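Local coordinates for hypothetical protein aq_1956 (Aquifex aeolicus, PDB 2YVT) that is of uncharacterised function but, as a member of the calcineurin-like metallophosphoesterase superfamily, may act on phosphoesters, at residues Val38-Lys44 and Val94-Asp100; Val136-Gly140 and Ile164-Val168; Phe139-Leu143 and Ile179-Pro183; Arg158-Glu162 and Ala202-Ile207. One frame throughout, in Å; residues are numbered along the deposited sequence.

Contact 1. Residues Val38-Lys44 and Val94-Asp100; sequences VVGNILK and VVPGKND
Asp100 OD2 accepts from Ile42 N and Asp100 OD1 from Leu43 N, both at 2.8 Å; Asp100 OD2 also takes Gly97 N at 2.7 Å. Rotamer m (chi1 -64°) places the carboxylate there, at the end of a type I turn from Gly97 to Asp100. Upstream, two parallel strands end in register, Val38 beside Val94 and Val39 beside Val95, joined by Val95 N to Val38 O (3.0 Å) and Gly40 N to Val95 O (2.8 Å). Gly40 and Gly97 approach to 4.0 Å between CA atoms; a CB on Gly40 would strike Gly97 N and Asp100 OD2, one on Gly97 the Asn41 side chain. A cis peptide follows Gly40. Water 1 links Leu43 O (2.8 Å) to Asn99 OD1 (3.0 Å), and Asn99 ND2 is hydrogen-bonded to Glu49. Ile42 CD1 packs on Val94 CG1 at 3.6 Å. Loops at these strand ends carry metal ligands in many calcineurin-like relatives. Here one carboxylate gathers three backbone amides from both segments, tying the two loops together.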
loop_
_atom_site.group_PDB
_atom_site.type_symbol
_atom_site.label_atom_id
_atom_site.label_comp_id
_atom_site.label_asym_id
_atom_site.label_seq_id
_atom_site.Cartn_x
_atom_site.Cartn_y
_atom_site.Cartn_z
ATOM N N VAL A 38 -5.686 1.013 2.941
ATOM C CA VAL A 38 -4.544 0.780 3.833
ATOM C C VAL A 38 -3.374 0.336 2.973
ATOM O O VAL A 38 -3.404 -0.753 2.391
ATOM C CB VAL A 38 -4.823 -0.299 4.909
ATOM C CG1 VAL A 38 -3.639 -0.415 5.848
ATOM C CG2 VAL A 38 -6.093 0.041 5.710
ATOM N N VAL A 39 -2.363 1.200 2.864
ATOM C CA VAL A 39 -1.129 0.844 2.172
ATOM C C VAL A 39 -0.154 0.325 3.222
ATOM O O VAL A 39 -0.115 0.839 4.348
ATOM C CB VAL A 39 -0.505 2.060 1.434
ATOM C CG1 VAL A 39 0.714 1.623 0.602
ATOM C CG2 VAL A 39 -1.541 2.749 0.545
ATOM N N GLY A 40 0.618 -0.700 2.870
ATOM C CA GLY A 40 1.628 -1.217 3.779
ATOM C C GLY A 40 2.692 -0.167 4.102
ATOM O O GLY A 40 2.671 0.937 3.558
ATOM N N ASN A 41 3.638 -0.495 4.975
ATOM C CA ASN A 41 3.754 -1.792 5.614
ATOM C C ASN A 41 2.707 -2.072 6.669
ATOM O O ASN A 41 2.428 -1.224 7.524
ATOM C CB ASN A 41 5.130 -1.882 6.257
ATOM C CG ASN A 41 6.225 -1.697 5.242
ATOM O OD1 ASN A 41 6.976 -0.687 5.242
ATOM N ND2 ASN A 41 6.290 -2.629 4.323
ATOM N N ILE A 42 2.141 -3.273 6.600
ATOM C CA ILE A 42 1.253 -3.769 7.652
ATOM C C ILE A 42 2.093 -4.276 8.823
ATOM O O ILE A 42 1.849 -3.915 9.976
ATOM C CB ILE A 42 0.317 -4.879 7.138
ATOM C CG1 ILE A 42 -0.607 -4.315 6.055
ATOM C CG2 ILE A 42 -0.496 -5.473 8.296
ATOM C CD1 ILE A 42 -1.136 -5.331 5.084
ATOM N N LEU A 43 3.088 -5.096 8.501
ATOM C CA LEU A 43 4.000 -5.680 9.491
ATOM C C LEU A 43 5.279 -4.880 9.678
ATOM O O LEU A 43 5.676 -4.098 8.812
ATOM C CB LEU A 43 4.406 -7.084 9.048
ATOM C CG LEU A 43 3.285 -8.099 8.852
ATOM C CD1 LEU A 43 3.869 -9.423 8.384
ATOM C CD2 LEU A 43 2.472 -8.275 10.140
ATOM N N LYS A 44 5.921 -5.094 10.823
ATOM C CA LYS A 44 7.296 -4.658 11.016
ATOM C C LYS A 44 8.227 -5.678 10.346
ATOM O O LYS A 44 8.935 -5.339 9.398
ATOM C CB LYS A 44 7.614 -4.514 12.498
ATOM C CG LYS A 44 6.782 -3.475 13.227
ATOM C CD LYS A 44 7.545 -3.011 14.463
ATOM C CE LYS A 44 6.725 -3.135 15.713
ATOM N NZ LYS A 44 7.589 -2.849 16.898
ATOM N N VAL A 94 -6.567 -3.071 0.563
ATOM C CA VAL A 94 -5.290 -3.234 1.253
ATOM C C VAL A 94 -4.226 -3.582 0.220
ATOM O O VAL A 94 -4.434 -4.462 -0.608
ATOM C CB VAL A 94 -5.372 -4.364 2.308
ATOM C CG1 VAL A 94 -4.014 -4.591 2.975
ATOM C CG2 VAL A 94 -6.446 -4.049 3.361
ATOM N N VAL A 95 -3.082 -2.898 0.284
ATOM C CA VAL A 95 -1.964 -3.141 -0.638
ATOM C C VAL A 95 -0.704 -3.391 0.206
ATOM O O VAL A 95 -0.361 -2.563 1.038
ATOM C CB VAL A 95 -1.765 -1.947 -1.601
ATOM C CG1 VAL A 95 -0.541 -2.165 -2.482
ATOM C CG2 VAL A 95 -3.023 -1.744 -2.446
ATOM N N PRO A 96 -0.045 -4.553 0.024
ATOM C CA PRO A 96 1.048 -4.909 0.927
ATOM C C PRO A 96 2.309 -4.081 0.722
ATOM O O PRO A 96 2.585 -3.609 -0.397
ATOM C CB PRO A 96 1.314 -6.386 0.581
ATOM C CG PRO A 96 0.932 -6.497 -0.858
ATOM C CD PRO A 96 -0.270 -5.595 -1.001
ATOM N N GLY A 97 3.067 -3.911 1.804
ATOM C CA GLY A 97 4.350 -3.233 1.733
ATOM C C GLY A 97 5.537 -4.178 1.592
ATOM O O GLY A 97 5.382 -5.408 1.472
ATOM N N LYS A 98 6.732 -3.593 1.580
ATOM C CA LYS A 98 7.977 -4.353 1.500
ATOM C C LYS A 98 8.083 -5.432 2.583
ATOM O O LYS A 98 8.653 -6.492 2.349
ATOM C CB LYS A 98 9.145 -3.377 1.588
ATOM C CG LYS A 98 10.527 -3.965 1.631
ATOM C CD LYS A 98 11.579 -2.851 1.774
ATOM C CE LYS A 98 11.243 -1.836 2.894
ATOM N NZ LYS A 98 10.508 -0.583 2.484
ATOM N N ASN A 99 7.535 -5.170 3.766
ATOM C CA ASN A 99 7.706 -6.107 4.881
ATOM C C ASN A 99 6.550 -7.084 5.060
ATOM O O ASN A 99 6.502 -7.842 6.036
ATOM C CB ASN A 99 7.967 -5.341 6.173
ATOM C CG ASN A 99 9.246 -4.551 6.110
ATOM O OD1 ASN A 99 9.226 -3.319 6.111
ATOM N ND2 ASN A 99 10.365 -5.251 6.001
ATOM N N ASP A 100 5.626 -7.076 4.104
ATOM C CA ASP A 100 4.438 -7.915 4.202
ATOM C C ASP A 100 4.661 -9.194 3.412
ATOM O O ASP A 100 4.055 -9.446 2.367
ATOM C CB ASP A 100 3.214 -7.112 3.781
ATOM C CG ASP A 100 2.961 -5.958 4.728
ATOM O OD1 ASP A 100 3.232 -6.142 5.932
ATOM O OD2 ASP A 100 2.529 -4.874 4.283
HETATM O O HOH W 1 7.607 -2.171 8.382
#

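Contact 2. Residues Val136-Gly140 and Ile164-Val168; sequences VIGFG and ILKFV
Strand 134-144 and the 3-10 turn that follows helix 158-164 face each other in the crossover from strand 134-144 to its parallel neighbour 175-180, which passes through the short strand 155-157 and helix 158-164. The backbones stay well apart: CA atoms are 8.2 Å apart for Ile137 and Val168, and 8.9 Å for Phe139 and Leu165. Side chains alone fill the gap.

Aliphatic contacts centre on Ile137, extended from the strand in rotamer mt. Ile137 CD1 meets Val168 CG2 at 3.5 Å, and Ile137 CG2 meets Leu165 CD2 at 4.0 Å. Alternation along the strand sends Ile137 and Phe139 to this side, whereas Gly138 between them has no side chain to offer.

Aromatic contacts come from both segments. Phe139, with chi1 near -157°, brings CE1 to 3.8 Å from Ile164 CG2 and CD1 to 4.0 Å from Leu165 CG. Phe167, in the p rotamer, closes the other end with CZ 4.1 Å from Ile137 CG2. Beyond the segments, Phe139 also meets Tyr156 edge-to-face, and Leu165 touches Ile207 of helix 202-211.

The turn itself is held by Val168 N to Leu165 O at 3.1 Å. Between the segments the chemistry is wholly apolar, so close fit and exclusion of water, rather than directional bonding, seat the end of the helical connection against the sheet.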
loop_
_atom_site.group_PDB
_atom_site.type_symbol
_atom_site.label_atom_id
_atom_site.label_comp_id
_atom_site.label_asym_id
_atom_site.label_seq_id
_atom_site.Cartn_x
_atom_site.Cartn_y
_atom_site.Cartn_z
ATOM N N VAL A 136 -9.834 0.149 -9.620
ATOM C CA VAL A 136 -8.799 0.343 -8.611
ATOM C C VAL A 136 -7.729 -0.714 -8.820
ATOM O O VAL A 136 -8.026 -1.905 -8.812
ATOM C CB VAL A 136 -9.380 0.275 -7.179
ATOM C CG1 VAL A 136 -8.339 0.705 -6.149
ATOM C CG2 VAL A 136 -10.606 1.189 -7.077
ATOM N N ILE A 137 -6.496 -0.262 -9.038
ATOM C CA ILE A 137 -5.374 -1.161 -9.307
ATOM C C ILE A 137 -4.407 -1.073 -8.139
ATOM O O ILE A 137 -4.099 0.024 -7.672
ATOM C CB ILE A 137 -4.648 -0.758 -10.602
ATOM C CG1 ILE A 137 -5.608 -0.852 -11.792
ATOM C CG2 ILE A 137 -3.418 -1.633 -10.849
ATOM C CD1 ILE A 137 -5.065 -0.193 -13.017
ATOM N N GLY A 138 -3.934 -2.221 -7.665
ATOM C CA GLY A 138 -2.936 -2.249 -6.598
ATOM C C GLY A 138 -1.694 -3.017 -6.992
ATOM O O GLY A 138 -1.776 -4.062 -7.634
ATOM N N PHE A 139 -0.532 -2.498 -6.613
ATOM C CA PHE A 139 0.716 -3.228 -6.814
ATOM C C PHE A 139 1.637 -2.850 -5.658
ATOM O O PHE A 139 2.172 -1.735 -5.600
ATOM C CB PHE A 139 1.339 -2.890 -8.183
ATOM C CG PHE A 139 2.291 -3.951 -8.707
ATOM C CD1 PHE A 139 2.133 -4.454 -10.003
ATOM C CD2 PHE A 139 3.327 -4.450 -7.921
ATOM C CE1 PHE A 139 2.995 -5.434 -10.510
ATOM C CE2 PHE A 139 4.200 -5.433 -8.410
ATOM C CZ PHE A 139 4.036 -5.922 -9.715
ATOM N N GLY A 140 1.768 -3.775 -4.713
ATOM C CA GLY A 140 2.536 -3.537 -3.497
ATOM C C GLY A 140 4.015 -3.860 -3.592
ATOM O O GLY A 140 4.553 -4.137 -4.673
ATOM N N ILE A 164 3.536 -7.236 -15.828
ATOM C CA ILE A 164 2.271 -7.563 -15.185
ATOM C C ILE A 164 1.196 -6.528 -15.511
ATOM O O ILE A 164 0.051 -6.887 -15.797
ATOM C CB ILE A 164 2.441 -7.671 -13.647
ATOM C CG1 ILE A 164 3.299 -8.893 -13.281
ATOM C CG2 ILE A 164 1.068 -7.672 -12.939
ATOM C CD1 ILE A 164 2.697 -10.261 -13.666
ATOM N N LEU A 165 1.572 -5.252 -15.503
ATOM C CA LEU A 165 0.591 -4.174 -15.635
ATOM C C LEU A 165 0.036 -3.995 -17.046
ATOM O O LEU A 165 -0.821 -3.135 -17.280
ATOM C CB LEU A 165 1.147 -2.861 -15.075
ATOM C CG LEU A 165 1.196 -2.784 -13.548
ATOM C CD1 LEU A 165 1.943 -1.525 -13.094
ATOM C CD2 LEU A 165 -0.213 -2.815 -12.951
ATOM N N LYS A 166 0.486 -4.837 -17.973
ATOM C CA LYS A 166 -0.118 -4.888 -19.302
ATOM C C LYS A 166 -1.619 -5.194 -19.239
ATOM O O LYS A 166 -2.349 -4.923 -20.199
ATOM C CB LYS A 166 0.605 -5.904 -20.186
ATOM C CG LYS A 166 2.010 -5.478 -20.585
ATOM C CD LYS A 166 2.484 -6.144 -21.883
ATOM C CE LYS A 166 2.250 -7.650 -21.885
ATOM N NZ LYS A 166 2.907 -8.319 -20.732
ATOM N N PHE A 167 -2.085 -5.735 -18.109
ATOM C CA PHE A 167 -3.509 -6.072 -17.961
ATOM C C PHE A 167 -4.426 -4.847 -17.945
ATOM O O PHE A 167 -5.602 -4.940 -18.286
ATOM C CB PHE A 167 -3.785 -7.005 -16.762
ATOM C CG PHE A 167 -3.737 -6.339 -15.403
ATOM C CD1 PHE A 167 -4.751 -5.477 -14.991
ATOM C CD2 PHE A 167 -2.710 -6.631 -14.507
ATOM C CE1 PHE A 167 -4.714 -4.882 -13.731
ATOM C CE2 PHE A 167 -2.669 -6.046 -13.245
ATOM C CZ PHE A 167 -3.667 -5.167 -12.858
ATOM N N VAL A 168 -3.879 -3.702 -17.555
ATOM C CA VAL A 168 -4.690 -2.493 -17.404
ATOM C C VAL A 168 -5.405 -2.128 -18.712
ATOM O O VAL A 168 -6.580 -1.751 -18.696
ATOM C CB VAL A 168 -3.843 -1.310 -16.860
ATOM C CG1 VAL A 168 -4.696 -0.051 -16.709
ATOM C CG2 VAL A 168 -3.218 -1.685 -15.525
#

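Contact 3. Residues Phe139-Leu143 and Ile179-Pro183; sequences FGGLL and IFYTP
In the calcineurin-like beta sandwich, strands 134-144 and 175-180 run parallel as neighbours of one sheet, and this contact follows them to the point where they part. Phe139 N donates to Ile179 O at 3.0 Å. On its carbonyl side, Phe139 O receives the CA-H of Phe180 (O to CA 3.4 Å), while Phe139 CB packs against Phe180 CD1 at 3.9 Å. Gly140 lies over Tyr181, with its CA 4.2 Å from Tyr181 CB. Gly141, at phi 80° and psi 170°, breaks the strand, and its carbonyl turns to the second segment. Water 2 fills the gap so opened: it donates to Phe139 O and Gly141 O, both at 2.7 Å, and accepts from Thr182 N at 3.0 Å. Gly141 O also lies at the edge of the Tyr181 ring, 3.4 Å from Tyr181 CD2; the hydroxyl of that ring bonds to Lys98. At Leu142 the strand resumes, and Leu142 CD1 reaches Tyr181 CE2 at 4.2 Å. Leu143 follows, its side chain turned to helix 202-211. Here Thr182, in rotamer m, stands in for a backbone partner: Thr182 OG1 donates to Gly141 O at 3.0 Å and accepts from Leu143 N at 2.9 Å.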
loop_
_atom_site.group_PDB
_atom_site.type_symbol
_atom_site.label_atom_id
_atom_site.label_comp_id
_atom_site.label_asym_id
_atom_site.label_seq_id
_atom_site.Cartn_x
_atom_site.Cartn_y
_atom_site.Cartn_z
ATOM N N PHE A 139 -0.532 -2.498 -6.613
ATOM C CA PHE A 139 0.716 -3.228 -6.814
ATOM C C PHE A 139 1.637 -2.850 -5.658
ATOM O O PHE A 139 2.172 -1.735 -5.600
ATOM C CB PHE A 139 1.339 -2.890 -8.183
ATOM C CG PHE A 139 2.291 -3.951 -8.707
ATOM C CD1 PHE A 139 2.133 -4.454 -10.003
ATOM C CD2 PHE A 139 3.327 -4.450 -7.921
ATOM C CE1 PHE A 139 2.995 -5.434 -10.510
ATOM C CE2 PHE A 139 4.200 -5.433 -8.410
ATOM C CZ PHE A 139 4.036 -5.922 -9.715
ATOM N N GLY A 140 1.768 -3.775 -4.713
ATOM C CA GLY A 140 2.536 -3.537 -3.497
ATOM C C GLY A 140 4.015 -3.860 -3.592
ATOM O O GLY A 140 4.553 -4.137 -4.673
ATOM N N GLY A 141 4.679 -3.806 -2.447
ATOM C CA GLY A 141 6.105 -4.080 -2.382
ATOM C C GLY A 141 6.963 -2.909 -2.812
ATOM O O GLY A 141 6.465 -1.916 -3.348
ATOM N N LEU A 142 8.263 -3.036 -2.575
ATOM C CA LEU A 142 9.229 -2.025 -3.002
ATOM C C LEU A 142 9.528 -2.235 -4.475
ATOM O O LEU A 142 10.018 -3.291 -4.868
ATOM C CB LEU A 142 10.511 -2.134 -2.178
ATOM C CG LEU A 142 11.492 -0.975 -2.373
ATOM C CD1 LEU A 142 10.942 0.330 -1.787
ATOM C CD2 LEU A 142 12.827 -1.334 -1.748
ATOM N N LEU A 143 9.220 -1.229 -5.287
ATOM C CA LEU A 143 9.487 -1.309 -6.727
ATOM C C LEU A 143 10.874 -0.732 -6.964
ATOM O O LEU A 143 11.222 0.339 -6.446
ATOM C CB LEU A 143 8.402 -0.588 -7.536
ATOM C CG LEU A 143 6.965 -0.995 -7.163
ATOM C CD1 LEU A 143 5.942 -0.384 -8.106
ATOM C CD2 LEU A 143 6.799 -2.530 -7.072
ATOM N N ILE A 179 -2.873 2.224 -6.544
ATOM C CA ILE A 179 -2.377 2.224 -5.176
ATOM C C ILE A 179 -1.083 1.437 -5.157
ATOM O O ILE A 179 -1.071 0.260 -5.524
ATOM C CB ILE A 179 -3.389 1.589 -4.191
ATOM C CG1 ILE A 179 -4.780 2.220 -4.355
ATOM C CG2 ILE A 179 -2.893 1.738 -2.743
ATOM C CD1 ILE A 179 -5.881 1.512 -3.596
ATOM N N PHE A 180 0.001 2.097 -4.748
ATOM C CA PHE A 180 1.328 1.483 -4.711
ATOM C C PHE A 180 1.929 1.685 -3.340
ATOM O O PHE A 180 1.738 2.733 -2.730
ATOM C CB PHE A 180 2.280 2.141 -5.728
ATOM C CG PHE A 180 1.776 2.134 -7.141
ATOM C CD1 PHE A 180 1.560 0.939 -7.819
ATOM C CD2 PHE A 180 1.527 3.335 -7.794
ATOM C CE1 PHE A 180 1.086 0.943 -9.138
ATOM C CE2 PHE A 180 1.063 3.354 -9.106
ATOM C CZ PHE A 180 0.845 2.156 -9.780
ATOM N N TYR A 181 2.676 0.694 -2.855
ATOM C CA TYR A 181 3.505 0.935 -1.684
ATOM C C TYR A 181 4.574 1.987 -2.016
ATOM O O TYR A 181 4.818 2.913 -1.247
ATOM C CB TYR A 181 4.149 -0.367 -1.196
ATOM C CG TYR A 181 5.186 -0.148 -0.127
ATOM C CD1 TYR A 181 4.814 0.238 1.162
ATOM C CD2 TYR A 181 6.546 -0.321 -0.402
ATOM C CE1 TYR A 181 5.773 0.439 2.159
ATOM C CE2 TYR A 181 7.513 -0.135 0.584
ATOM C CZ TYR A 181 7.122 0.251 1.859
ATOM O OH TYR A 181 8.070 0.449 2.828
ATOM N N THR A 182 5.203 1.833 -3.178
ATOM C CA THR A 182 6.310 2.694 -3.574
ATOM C C THR A 182 5.809 3.970 -4.252
ATOM O O THR A 182 5.031 3.895 -5.207
ATOM C CB THR A 182 7.259 1.945 -4.513
ATOM O OG1 THR A 182 7.694 0.750 -3.877
ATOM C CG2 THR A 182 8.476 2.793 -4.853
ATOM N N PRO A 183 6.249 5.143 -3.754
ATOM C CA PRO A 183 5.873 6.391 -4.405
ATOM C C PRO A 183 6.784 6.737 -5.585
ATOM O O PRO A 183 7.908 6.227 -5.673
ATOM C CB PRO A 183 6.061 7.431 -3.293
ATOM C CG PRO A 183 7.203 6.897 -2.477
ATOM C CD PRO A 183 7.085 5.374 -2.555
HETATM O O HOH W 2 4.533 -0.664 -4.736
#

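Contact 4. Residues Arg158-Glu162 and Ala202-Ile207; sequences RWYVE and AVVNTI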
loop_
_atom_site.group_PDB
_atom_site.type_symbol
_atom_site.label_atom_id
_atom_site.label_comp_id
_atom_site.label_asym_id
_atom_site.label_seq_id
_atom_site.Cartn_x
_atom_site.Cartn_y
_atom_site.Cartn_z
ATOM N N ARG A 158 11.634 -3.423 -12.371
ATOM C CA ARG A 158 10.910 -2.668 -13.394
ATOM C C ARG A 158 10.305 -3.561 -14.478
ATOM O O ARG A 158 9.125 -3.432 -14.803
ATOM C CB ARG A 158 11.836 -1.619 -14.041
ATOM C CG ARG A 158 11.220 -0.866 -15.199
ATOM C CD ARG A 158 12.247 0.069 -15.855
ATOM N NE ARG A 158 12.677 1.144 -14.956
ATOM C CZ ARG A 158 12.181 2.378 -14.975
ATOM N NH1 ARG A 158 11.219 2.692 -15.839
ATOM N NH2 ARG A 158 12.634 3.293 -14.119
ATOM N N TRP A 159 11.108 -4.471 -15.029
ATOM C CA TRP A 159 10.624 -5.313 -16.124
ATOM C C TRP A 159 9.361 -6.088 -15.743
ATOM O O TRP A 159 8.453 -6.233 -16.548
ATOM C CB TRP A 159 11.712 -6.276 -16.617
ATOM C CG TRP A 159 12.019 -7.428 -15.715
ATOM C CD1 TRP A 159 13.025 -7.498 -14.809
ATOM C CD2 TRP A 159 11.325 -8.686 -15.645
ATOM N NE1 TRP A 159 13.019 -8.717 -14.182
ATOM C CE2 TRP A 159 11.979 -9.464 -14.667
ATOM C CE3 TRP A 159 10.209 -9.224 -16.308
ATOM C CZ2 TRP A 159 11.562 -10.758 -14.332
ATOM C CZ3 TRP A 159 9.791 -10.514 -15.979
ATOM C CH2 TRP A 159 10.466 -11.263 -14.991
ATOM N N TYR A 160 9.326 -6.595 -14.513
ATOM C CA TYR A 160 8.205 -7.409 -14.060
ATOM C C TYR A 160 6.960 -6.562 -13.799
ATOM O O TYR A 160 5.847 -6.954 -14.144
ATOM C CB TYR A 160 8.600 -8.203 -12.818
ATOM C CG TYR A 160 7.497 -9.083 -12.288
ATOM C CD1 TYR A 160 7.209 -10.317 -12.885
ATOM C CD2 TYR A 160 6.747 -8.689 -11.176
ATOM C CE1 TYR A 160 6.194 -11.132 -12.393
ATOM C CE2 TYR A 160 5.734 -9.489 -10.675
ATOM C CZ TYR A 160 5.459 -10.711 -11.290
ATOM O OH TYR A 160 4.457 -11.513 -10.793
ATOM N N VAL A 161 7.158 -5.396 -13.188
ATOM C CA VAL A 161 6.061 -4.469 -12.950
ATOM C C VAL A 161 5.396 -4.099 -14.282
ATOM O O VAL A 161 4.171 -4.190 -14.423
ATOM C CB VAL A 161 6.551 -3.223 -12.191
ATOM C CG1 VAL A 161 5.417 -2.224 -12.010
ATOM C CG2 VAL A 161 7.144 -3.644 -10.838
ATOM N N GLU A 162 6.214 -3.737 -15.269
ATOM C CA GLU A 162 5.703 -3.369 -16.585
ATOM C C GLU A 162 5.009 -4.553 -17.264
ATOM O O GLU A 162 3.943 -4.398 -17.867
ATOM C CB GLU A 162 6.832 -2.805 -17.450
ATOM C CG GLU A 162 7.431 -1.521 -16.872
ATOM C CD GLU A 162 8.514 -0.902 -17.744
ATOM O OE1 GLU A 162 9.047 -1.581 -18.652
ATOM O OE2 GLU A 162 8.850 0.273 -17.494
ATOM N N ALA A 202 11.794 5.784 -9.757
ATOM C CA ALA A 202 11.507 6.174 -11.134
ATOM C C ALA A 202 10.606 5.162 -11.816
ATOM O O ALA A 202 9.947 5.478 -12.802
ATOM C CB ALA A 202 12.805 6.326 -11.917
ATOM N N VAL A 203 10.576 3.933 -11.294
ATOM C CA VAL A 203 9.690 2.917 -11.853
ATOM C C VAL A 203 8.247 3.397 -11.752
ATOM O O VAL A 203 7.448 3.203 -12.668
ATOM C CB VAL A 203 9.860 1.558 -11.140
ATOM C CG1 VAL A 203 8.780 0.589 -11.585
ATOM C CG2 VAL A 203 11.245 0.995 -11.424
ATOM N N VAL A 204 7.922 4.055 -10.641
ATOM C CA VAL A 204 6.557 4.508 -10.421
ATOM C C VAL A 204 6.234 5.728 -11.300
ATOM O O VAL A 204 5.131 5.833 -11.827
ATOM C CB VAL A 204 6.261 4.739 -8.919
ATOM C CG1 VAL A 204 4.817 5.138 -8.722
ATOM C CG2 VAL A 204 6.555 3.450 -8.140
ATOM N N ASN A 205 7.196 6.629 -11.499
ATOM C CA ASN A 205 6.961 7.715 -12.471
ATOM C C ASN A 205 6.650 7.120 -13.830
ATOM O O ASN A 205 5.784 7.609 -14.554
ATOM C CB ASN A 205 8.166 8.656 -12.589
ATOM C CG ASN A 205 8.452 9.384 -11.303
ATOM O OD1 ASN A 205 8.198 10.594 -11.170
ATOM N ND2 ASN A 205 8.964 8.657 -10.337
ATOM N N THR A 206 7.365 6.047 -14.157
ATOM C CA THR A 206 7.201 5.375 -15.434
ATOM C C THR A 206 5.832 4.697 -15.545
ATOM O O THR A 206 5.161 4.844 -16.567
ATOM C CB THR A 206 8.353 4.386 -15.698
ATOM O OG1 THR A 206 9.611 5.077 -15.621
ATOM C CG2 THR A 206 8.212 3.752 -17.066
ATOM N N ILE A 207 5.415 3.982 -14.492
ATOM C CA ILE A 207 4.073 3.387 -14.445
ATOM C C ILE A 207 2.997 4.450 -14.614
ATOM O O ILE A 207 2.020 4.255 -15.324
ATOM C CB ILE A 207 3.752 2.713 -13.080
ATOM C CG1 ILE A 207 4.736 1.609 -12.717
ATOM C CG2 ILE A 207 2.305 2.190 -13.079
ATOM C CD1 ILE A 207 4.501 1.077 -11.306
#
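Two helices that flank the same sheet of the calcineurin-like sandwich pack side by side here, nearly parallel: the axes of 158-162 and 202-207 cross at -25° and approach to 10.7 Å. Arg158 bridges the gap. Its chi1 and chi2 are both t, carrying the chain outward, and chi3 in m then bends the guanidinium over Val203 CA, which lies against one of its faces. Nearer the root, Arg158 CB rests 3.7 Å from Val203 CG2. The guanidinium is shared: Arg158 NE forms a salt bridge with Glu145, and Arg158 NH1 makes a long one, 3.8 Å, to Glu162 OE2 one turn on. Glu162, chi1 m and chi2 t, also brings OE2 to 3.6 Å from Thr206 CG2.

Nearer the sheet the contact is apolar. Val161, in rotamer t, points at the second helix and sets CG1 3.5 Å from Ile207 CD1 and 4.4 Å from Val203 CG1; Ile207 in mt extends to meet it. Leu143 of the underlying sheet touches both Val161 and Ile207. Thr206 has its chi1 in m, which directs the hydroxyl back along its own helix: Thr206 OG1 donates to Ala202 O at 2.9 Å and accepts from Arg158 NH1, also at 2.9 Å.

Overall arrangement
Contact 1 closes before the others open along the chain; contacts 2 and 3 then start from strand 134-144 and share Phe139 and Gly140, while contact 4 alternates with both. Through the layers, the contacts run from the first sheet (contact 1) to the second (contact 3), centres 9 Å apart, and out to the helices (contacts 2 and 4). Val95 CG2 meets Ile179 CG2 at 3.5 Å in the sandwich core, and Lys98 approaches Tyr181 at the loop ends, which probably border the family's active-site region. Contact 2 seats the end of the helical connection on the second sheet, and contact 4, 11 Å away between centres, joins two helices covering it; contacts 1 and 4 do not touch.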